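Local coordinates for protein esterase (uncultured bacterium FLS12, PDB 4RGY) that hydrolyses esters as a cold-active alkaline esterase, probably with the serine-nucleophile chemistry of the alpha/beta-hydrolase fold, at residues C7-D12 / W96-E101. Residues are numbered along the deposited sequence; the frame is centred on the assembly and turned at random.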
loop_
_atom_site.group_PDB
_atom_site.type_symbol
_atom_site.label_atom_id
_atom_site.label_comp_id
_atom_site.label_asym_id
_atom_site.label_seq_id
_atom_site.Cartn_x
_atom_site.Cartn_y
_atom_site.Cartn_z
ATOM N N CYS A 7 5.222 2.504 -4.889
ATOM C CA CYS A 7 5.229 2.494 -6.344
ATOM C C CYS A 7 5.356 1.082 -6.858
ATOM O O CYS A 7 6.356 0.405 -6.582
ATOM C CB CYS A 7 6.435 3.293 -6.857
ATOM S SG CYS A 7 6.740 4.880 -6.024
ATOM N N ASP A 8 4.366 0.635 -7.621
ATOM C CA ASP A 8 4.404 -0.672 -8.256
ATOM C C ASP A 8 4.560 -0.461 -9.755
ATOM O O ASP A 8 3.637 0.009 -10.428
ATOM C CB ASP A 8 3.136 -1.456 -7.940
ATOM C CG ASP A 8 2.949 -1.663 -6.462
ATOM O OD1 ASP A 8 3.941 -1.998 -5.794
ATOM O OD2 ASP A 8 1.819 -1.467 -5.965
ATOM N N PHE A 9 5.730 -0.823 -10.279
ATOM C CA PHE A 9 6.113 -0.467 -11.637
ATOM C C PHE A 9 6.787 -1.655 -12.307
ATOM O O PHE A 9 7.097 -2.652 -11.659
ATOM C CB PHE A 9 7.079 0.727 -11.617
ATOM C CG PHE A 9 8.384 0.429 -10.931
ATOM C CD1 PHE A 9 8.507 0.557 -9.553
ATOM C CD2 PHE A 9 9.486 0.010 -11.661
ATOM C CE1 PHE A 9 9.708 0.261 -8.918
ATOM C CE2 PHE A 9 10.691 -0.287 -11.033
ATOM C CZ PHE A 9 10.795 -0.159 -9.658
ATOM N N PHE A 10 7.022 -1.543 -13.607
ATOM C CA PHE A 10 7.654 -2.625 -14.343
ATOM C C PHE A 10 9.109 -2.328 -14.641
ATOM O O PHE A 10 9.440 -1.244 -15.139
ATOM C CB PHE A 10 6.908 -2.905 -15.659
ATOM C CG PHE A 10 7.373 -4.157 -16.349
ATOM C CD1 PHE A 10 6.910 -5.392 -15.929
ATOM C CD2 PHE A 10 8.278 -4.100 -17.399
ATOM C CE1 PHE A 10 7.335 -6.554 -16.540
ATOM C CE2 PHE A 10 8.709 -5.261 -18.024
ATOM C CZ PHE A 10 8.226 -6.490 -17.593
ATOM N N SER A 11 9.976 -3.294 -14.348
ATOM C CA SER A 11 11.377 -3.186 -14.727
ATOM C C SER A 11 11.641 -3.975 -16.003
ATOM O O SER A 11 11.514 -5.205 -16.030
ATOM C CB SER A 11 12.300 -3.691 -13.617
ATOM O OG SER A 11 13.617 -3.837 -14.129
ATOM N N ASP A 12 12.001 -3.258 -17.062
ATOM C CA ASP A 12 12.395 -3.873 -18.320
ATOM C C ASP A 12 13.705 -4.652 -18.187
ATOM O O ASP A 12 13.868 -5.719 -18.776
ATOM C CB ASP A 12 12.522 -2.798 -19.403
ATOM C CG ASP A 12 11.173 -2.352 -19.936
ATOM O OD1 ASP A 12 10.432 -3.216 -20.453
ATOM O OD2 ASP A 12 10.847 -1.149 -19.825
ATOM N N TRP A 96 22.404 -5.348 -11.010
ATOM C CA TRP A 96 23.341 -4.224 -11.100
ATOM C C TRP A 96 22.938 -3.244 -12.196
ATOM O O TRP A 96 22.930 -2.027 -11.974
ATOM C CB TRP A 96 24.758 -4.718 -11.372
ATOM C CG TRP A 96 25.706 -3.607 -11.763
ATOM C CD1 TRP A 96 26.269 -3.416 -12.995
ATOM C CD2 TRP A 96 26.220 -2.557 -10.920
ATOM N NE1 TRP A 96 27.094 -2.314 -12.974
ATOM C CE2 TRP A 96 27.081 -1.768 -11.718
ATOM C CE3 TRP A 96 26.015 -2.193 -9.581
ATOM C CZ2 TRP A 96 27.755 -0.652 -11.215
ATOM C CZ3 TRP A 96 26.692 -1.089 -9.081
ATOM C CH2 TRP A 96 27.550 -0.328 -9.901
ATOM N N THR A 97 22.579 -3.758 -13.369
ATOM C CA THR A 97 22.126 -2.872 -14.427
ATOM C C THR A 97 20.833 -2.179 -13.985
ATOM O O THR A 97 20.608 -1.001 -14.270
ATOM C CB THR A 97 21.970 -3.624 -15.762
ATOM O OG1 THR A 97 23.265 -4.079 -16.179
ATOM C CG2 THR A 97 21.405 -2.719 -16.852
ATOM N N PHE A 98 19.994 -2.905 -13.251
ATOM C CA PHE A 98 18.790 -2.315 -12.692
ATOM C C PHE A 98 19.129 -1.172 -11.731
ATOM O O PHE A 98 18.648 -0.042 -11.894
ATOM C CB PHE A 98 17.972 -3.395 -11.970
ATOM C CG PHE A 98 16.805 -2.853 -11.188
ATOM C CD1 PHE A 98 15.713 -2.277 -11.842
ATOM C CD2 PHE A 98 16.793 -2.929 -9.799
ATOM C CE1 PHE A 98 14.635 -1.783 -11.125
ATOM C CE2 PHE A 98 15.712 -2.440 -9.076
ATOM C CZ PHE A 98 14.632 -1.867 -9.741
ATOM N N ILE A 99 19.944 -1.448 -10.715
ATOM C CA ILE A 99 20.177 -0.438 -9.690
ATOM C C ILE A 99 20.995 0.754 -10.207
ATOM O O ILE A 99 20.793 1.890 -9.769
ATOM C CB ILE A 99 20.798 -1.038 -8.398
ATOM C CG1 ILE A 99 20.595 -0.099 -7.207
ATOM C CG2 ILE A 99 22.288 -1.373 -8.587
ATOM C CD1 ILE A 99 19.152 0.047 -6.764
ATOM N N SER A 100 21.901 0.503 -11.149
ATOM C CA SER A 100 22.827 1.552 -11.586
ATOM C C SER A 100 22.328 2.348 -12.789
ATOM O O SER A 100 22.804 3.459 -13.036
ATOM C CB SER A 100 24.203 0.953 -11.904
ATOM O OG SER A 100 24.144 0.110 -13.046
ATOM N N GLU A 101 21.375 1.792 -13.534
ATOM C CA GLU A 101 20.902 2.434 -14.759
ATOM C C GLU A 101 19.390 2.664 -14.761
ATOM O O GLU A 101 18.919 3.806 -14.776
ATOM C CB GLU A 101 21.313 1.621 -15.992
ATOM C CG GLU A 101 22.813 1.341 -16.118
ATOM C CD GLU A 101 23.613 2.569 -16.498
ATOM O OE1 GLU A 101 23.006 3.553 -16.972
ATOM O OE2 GLU A 101 24.850 2.552 -16.321
#
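In the alpha/beta-hydrolase fold of this esterase, helix 95-110 packs on the N-terminal strand 2-11 of the mixed sheet, segment 96-101 setting its Phe98 against Phe9 and Ser11. That strand is the outermost of the sheet within this chain, continued across the interface by an antiparallel strand of a second subunit. The interface is small, 103 Å² with both sides summed, but all three touching residues are buried. Phe98 supplies the largest share: its CG stands anti to the backbone N (chi1 172°), and the end of the ring comes nearer to the strand than the direction of its CB would suggest. The two phenylalanines meet rim to rim, Phe9 CZ lying 4.2 Å from Phe98 CZ and each atom sitting near the plane of the other ring, so the pair is an edge contact and not a face stack. Ser11 also reaches the Phe98 ring, its OG placed obliquely to it and its CB 3.9 Å from Phe98 CE1. The Ser11 hydroxyl is hydrogen-bonded to Glu102 OE1 and Leu14 N, and its contact with Phe98 is van der Waals in distance. An alanine in place of Phe98 would probably open a gap beside Phe9 CZ and Ser11 CB in this buried spot. Leu106 and Phe110, from later turns of helix 95-110, also touch Phe9. The closest approach across the two segments is Ser11 OG to Phe98 CD1, 3.5 Å.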